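Local structure of uncharacterized protein YhfS (Escherichia coli, 4J8L) at residues P49-V55 / I227-L233; A74-I79 / S190-C194. The protein is of unknown function but carries pyridoxal 5'-phosphate covalently attached to a lysine, belongs to the aminotransferase superfamily and may have cysteine synthase activity. All coordinates share one frame; numbering follows the deposited sequence. Where two conformers were deposited one is given.

Contact 1. Residues P49-V55 / I227-L233; sequences PRVTQRV and IQGAQAL. With ACY (acetic acid), chain D.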
# COMPACT_ATOMS: atom_id res chain seq x y z
N PRO A 49 15.21 -9.32 -18.41
CA PRO A 49 16.15 -10.28 -17.82
C PRO A 49 15.50 -11.60 -17.45
O PRO A 49 14.32 -11.64 -17.06
CB PRO A 49 16.64 -9.55 -16.56
CG PRO A 49 16.58 -8.11 -16.94
CD PRO A 49 15.30 -8.00 -17.75
N ARG A 50 16.26 -12.68 -17.60
CA ARG A 50 15.76 -13.99 -17.22
C ARG A 50 15.41 -14.02 -15.74
O ARG A 50 14.41 -14.61 -15.35
CB ARG A 50 16.81 -15.07 -17.53
CG ARG A 50 17.14 -15.23 -19.02
CD ARG A 50 18.26 -16.24 -19.23
NE ARG A 50 19.47 -15.84 -18.50
CZ ARG A 50 20.41 -15.03 -18.97
NH1 ARG A 50 20.31 -14.53 -20.20
NH2 ARG A 50 21.46 -14.73 -18.23
N VAL A 51 16.24 -13.38 -14.91
CA VAL A 51 15.97 -13.37 -13.48
C VAL A 51 14.72 -12.56 -13.14
O VAL A 51 13.95 -12.92 -12.25
CB VAL A 51 17.19 -12.85 -12.68
CG1 VAL A 51 16.81 -12.58 -11.23
CG2 VAL A 51 18.33 -13.85 -12.77
N THR A 52 14.47 -11.49 -13.90
CA THR A 52 13.27 -10.70 -13.69
C THR A 52 12.01 -11.52 -13.98
O THR A 52 11.04 -11.48 -13.21
CB THR A 52 13.31 -9.40 -14.50
OG1 THR A 52 14.47 -8.65 -14.08
CG2 THR A 52 12.05 -8.54 -14.26
N GLN A 53 12.04 -12.30 -15.07
CA GLN A 53 10.93 -13.19 -15.35
C GLN A 53 10.70 -14.13 -14.18
O GLN A 53 9.57 -14.28 -13.71
CB GLN A 53 11.16 -14.01 -16.63
CG GLN A 53 9.99 -14.94 -16.92
CD GLN A 53 10.25 -15.93 -18.05
OE1 GLN A 53 11.34 -16.48 -18.18
NE2 GLN A 53 9.23 -16.16 -18.87
N ARG A 54 11.77 -14.75 -13.69
CA ARG A 54 11.65 -15.71 -12.59
C ARG A 54 11.02 -15.06 -11.36
O ARG A 54 10.16 -15.64 -10.71
CB ARG A 54 13.01 -16.29 -12.21
CG ARG A 54 13.61 -17.24 -13.21
CD ARG A 54 14.90 -17.85 -12.67
NE ARG A 54 15.57 -18.69 -13.65
CZ ARG A 54 15.46 -20.01 -13.69
NH1 ARG A 54 14.71 -20.65 -12.80
NH2 ARG A 54 16.11 -20.70 -14.62
N VAL A 55 11.48 -13.85 -11.04
CA VAL A 55 10.95 -13.14 -9.88
C VAL A 55 9.46 -12.86 -10.08
O VAL A 55 8.66 -13.02 -9.16
CB VAL A 55 11.73 -11.82 -9.61
CG1 VAL A 55 10.98 -10.95 -8.59
CG2 VAL A 55 13.14 -12.12 -9.11
N ILE A 227 12.77 -3.90 -15.68
CA ILE A 227 13.35 -3.94 -14.35
C ILE A 227 14.54 -4.91 -14.41
O ILE A 227 14.39 -6.06 -14.85
CB ILE A 227 12.30 -4.37 -13.32
CG1 ILE A 227 11.14 -3.37 -13.30
CG2 ILE A 227 12.91 -4.50 -11.92
CD1 ILE A 227 11.58 -1.89 -13.20
N GLN A 228 15.72 -4.46 -14.02
CA GLN A 228 16.91 -5.31 -14.17
C GLN A 228 16.94 -6.43 -13.12
O GLN A 228 16.27 -6.33 -12.09
CB GLN A 228 18.19 -4.48 -14.10
CG GLN A 228 18.27 -3.39 -15.18
CD GLN A 228 18.17 -3.95 -16.60
OE1 GLN A 228 18.55 -5.08 -16.87
NE2 GLN A 228 17.66 -3.14 -17.53
N GLY A 229 17.68 -7.50 -13.42
CA GLY A 229 17.73 -8.67 -12.56
C GLY A 229 18.04 -8.33 -11.11
O GLY A 229 17.39 -8.84 -10.20
N ALA A 230 19.03 -7.46 -10.90
CA ALA A 230 19.43 -7.11 -9.53
C ALA A 230 18.30 -6.40 -8.79
O ALA A 230 18.09 -6.62 -7.59
CB ALA A 230 20.69 -6.26 -9.55
N GLN A 231 17.60 -5.52 -9.49
CA GLN A 231 16.45 -4.84 -8.90
C GLN A 231 15.36 -5.84 -8.54
O GLN A 231 14.74 -5.76 -7.48
CB GLN A 231 15.87 -3.81 -9.86
CG GLN A 231 16.75 -2.62 -10.14
CD GLN A 231 16.11 -1.71 -11.16
OE1 GLN A 231 15.92 -2.10 -12.32
NE2 GLN A 231 15.75 -0.51 -10.74
N ALA A 232 15.13 -6.80 -9.44
CA ALA A 232 14.10 -7.81 -9.20
C ALA A 232 14.44 -8.63 -7.96
O ALA A 232 13.56 -8.93 -7.15
CB ALA A 232 13.95 -8.71 -10.42
N LEU A 233 15.71 -9.02 -7.82
CA LEU A 233 16.13 -9.75 -6.62
C LEU A 233 15.97 -8.89 -5.37
O LEU A 233 15.62 -9.41 -4.31
CB LEU A 233 17.58 -10.20 -6.77
CG LEU A 233 17.72 -11.30 -7.82
CD1 LEU A 233 19.19 -11.51 -8.12
CD2 LEU A 233 17.09 -12.58 -7.29
C ACY D . 18.80 -17.56 -15.75
O ACY D . 19.80 -17.00 -16.25
OXT ACY D . 18.23 -17.19 -14.69
CH3 ACY D . 18.24 -18.77 -16.45

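Contact 2. Residues A74-I79 / S190-C194; sequences AGTGAI and STFSC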
# COMPACT_ATOMS: atom_id res chain seq x y z
N ALA A 74 7.09 2.71 -9.81
CA ALA A 74 6.61 2.24 -8.51
C ALA A 74 5.09 2.09 -8.48
O ALA A 74 4.51 1.55 -9.43
CB ALA A 74 7.12 3.17 -7.38
N GLY A 75 4.43 2.57 -7.43
CA GLY A 75 3.01 2.33 -7.28
C GLY A 75 2.16 3.03 -8.33
O GLY A 75 1.21 2.47 -8.85
N THR A 76 2.52 4.28 -8.63
CA THR A 76 1.82 5.05 -9.64
C THR A 76 1.98 4.39 -11.01
O THR A 76 1.02 4.28 -11.78
CB THR A 76 2.35 6.49 -9.68
OG1 THR A 76 2.11 7.11 -8.41
CG2 THR A 76 1.65 7.29 -10.76
N GLY A 77 3.19 3.92 -11.31
CA GLY A 77 3.43 3.22 -12.56
C GLY A 77 2.62 1.94 -12.68
O GLY A 77 2.12 1.59 -13.77
N ALA A 78 2.47 1.23 -11.56
CA ALA A 78 1.70 -0.02 -11.56
C ALA A 78 0.22 0.25 -11.84
O ALA A 78 -0.42 -0.47 -12.61
CB ALA A 78 1.88 -0.76 -10.23
N ILE A 79 -0.32 1.28 -11.20
CA ILE A 79 -1.71 1.65 -11.42
C ILE A 79 -1.92 2.12 -12.84
O ILE A 79 -2.92 1.76 -13.47
CB ILE A 79 -2.17 2.69 -10.40
CG1 ILE A 79 -2.32 2.01 -9.03
CG2 ILE A 79 -3.50 3.34 -10.83
CD1 ILE A 79 -2.38 2.97 -7.84
N SER A 190 -3.90 -6.88 -8.84
CA SER A 190 -3.42 -6.06 -7.73
C SER A 190 -2.29 -5.17 -8.21
O SER A 190 -1.59 -5.50 -9.16
CB SER A 190 -2.86 -6.95 -6.61
OG SER A 190 -3.87 -7.36 -5.71
N THR A 191 -2.09 -4.03 -7.55
CA THR A 191 -0.95 -3.19 -7.86
C THR A 191 -0.31 -2.70 -6.56
O THR A 191 -1.00 -2.45 -5.58
CB THR A 191 -1.34 -1.95 -8.69
OG1 THR A 191 -2.23 -1.12 -7.92
CG2 THR A 191 -1.99 -2.32 -10.00
N PHE A 192 1.01 -2.55 -6.57
CA PHE A 192 1.69 -1.97 -5.42
C PHE A 192 3.10 -1.51 -5.71
O PHE A 192 3.78 -2.07 -6.57
CB PHE A 192 1.71 -2.94 -4.22
CG PHE A 192 2.23 -4.32 -4.54
CD1 PHE A 192 1.36 -5.32 -4.96
CD2 PHE A 192 3.58 -4.65 -4.36
CE1 PHE A 192 1.81 -6.61 -5.23
CE2 PHE A 192 4.04 -5.93 -4.63
CZ PHE A 192 3.16 -6.91 -5.06
N SER A 193 3.54 -0.49 -4.98
CA SER A 193 4.94 -0.08 -4.95
C SER A 193 5.81 -1.11 -4.21
O SER A 193 5.47 -1.53 -3.11
CB SER A 193 5.08 1.27 -4.24
OG SER A 193 6.44 1.55 -3.94
N CYS A 194 6.93 -1.50 -4.81
CA CYS A 194 7.88 -2.33 -4.07
C CYS A 194 8.78 -1.50 -3.17
O CYS A 194 9.37 -2.02 -2.24
CB CYS A 194 8.71 -3.20 -5.01
SG CYS A 194 7.65 -4.35 -5.94

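Contact 1. Residues P49-V55 / I227-L233
At the start of helix 229-261, the long helix that leads from the large domain of this aminotransferase-like fold toward the smaller one, I227, G229 and A232 pack against T52 and V55 of helix 50-62. The two helix starts run in nearly the same direction, their short axes 8.1 Å apart and inclined by 25°. The glycine lets the backbones close in, with G229 CA 5.0 Å from T52 CA. T52 OG1 gives a 2.7 Å hydrogen bond to I227 O, reaching the carbonyl from 34° above its plane. With OG1 beside the backbone N and CG2 anti to that N (chi1 -60°), the hydroxyl faces this oxygen while the methyl CG2 lies against the I227 carbonyl and CB. One turn on, V55 CG2 rests on A232 CB at 3.7 Å; V51 CG1 meets the branch point of L233 crosswise, 3.8 Å from its CG. Before the helix, P49 CG packs at 3.6 Å against Q228 OE1, an oxygen that accepts from G41 N. D39 serves both helices: its carboxylate accepts from R50 N and V51 N, and its backbone bonds to that of G229. On another flank of helix 50-62 an acetate, probably from the crystallisation liquor, bridges two arginines, with R50 NE 2.6 Å from its O in a nearly straight bond and R54 NE 3.2 Å from its OXT. R54 is also paired with E33. Among mainly van der Waals contacts, the one hydroxyl-to-carbonyl bond gives buried I227 O a donor and holds the T52 hydroxyl's rotation.

Contact 2. Residues A74-I79 / S190-C194
S193 OG is gripped by two backbone amides beyond its strand, that of the modified lysine at position 196 and, weakly, that of F195, while its other contacts include A74 CB at 3.9 Å. The backbone sets S193 CB against the start of helix 74-86, 3.5 Å from G75 N; with OG anti to the backbone N (chi1 168°), the hydroxyl lies by A74 CB. With no side chain on G75, the two backbones come very near here, G75 CA lying 3.9 Å from S193 CA. This is the cofactor end of the large domain in the fold type I architecture of pyridoxal phosphate enzymes, where the beginning of a helix receives the phosphate: G75 N and T76 OG1 each bond to a phosphate oxygen of the lysine-bound cofactor. The G75 amide and the helix dipole would probably help to stabilise the phosphate's negative charge. Helix 74-79 lies nearly antiparallel to strand 190-193, at 158°, with the axes 6.0 Å apart. Further from the cofactor, T191 faces the helix. Its CB meets A78 CB at 3.8 Å, and CG2 packs against the carbonyl of the same residue, 3.6 Å from A78 O. T191 OG1 sits between the backbone N and carbonyl carbon (chi1 63°) and touches I79 CG1 at 3.3 Å, the two side chains meeting roughly at right angles; its hydrogen bond goes to T169 O on the neighbouring strand.

In the fold
Both contacts are buried, but contact 2 lies nearer the middle of the chain, its centre about 9 Å from the chain centre against about 22 Å for contact 1. The contact centres are about 17 Å apart and their atoms do not touch; along the chain contact 2 is nested within the loop that contact 1 closes. Strand 203-208 is common ground, since I227 reaches V203 and A78 reaches V206. Contact 1 packs two helix starts together, with one hydrogen bond to the residue preceding the second N-cap and acetate-bound arginines on another flank of helix 50-62. Contact 2 lays a helix on a sheet strand without any direct hydrogen bond, its polar groups bonded instead to the cofactor-bearing lysine, neighbouring backbone and nearby side chains.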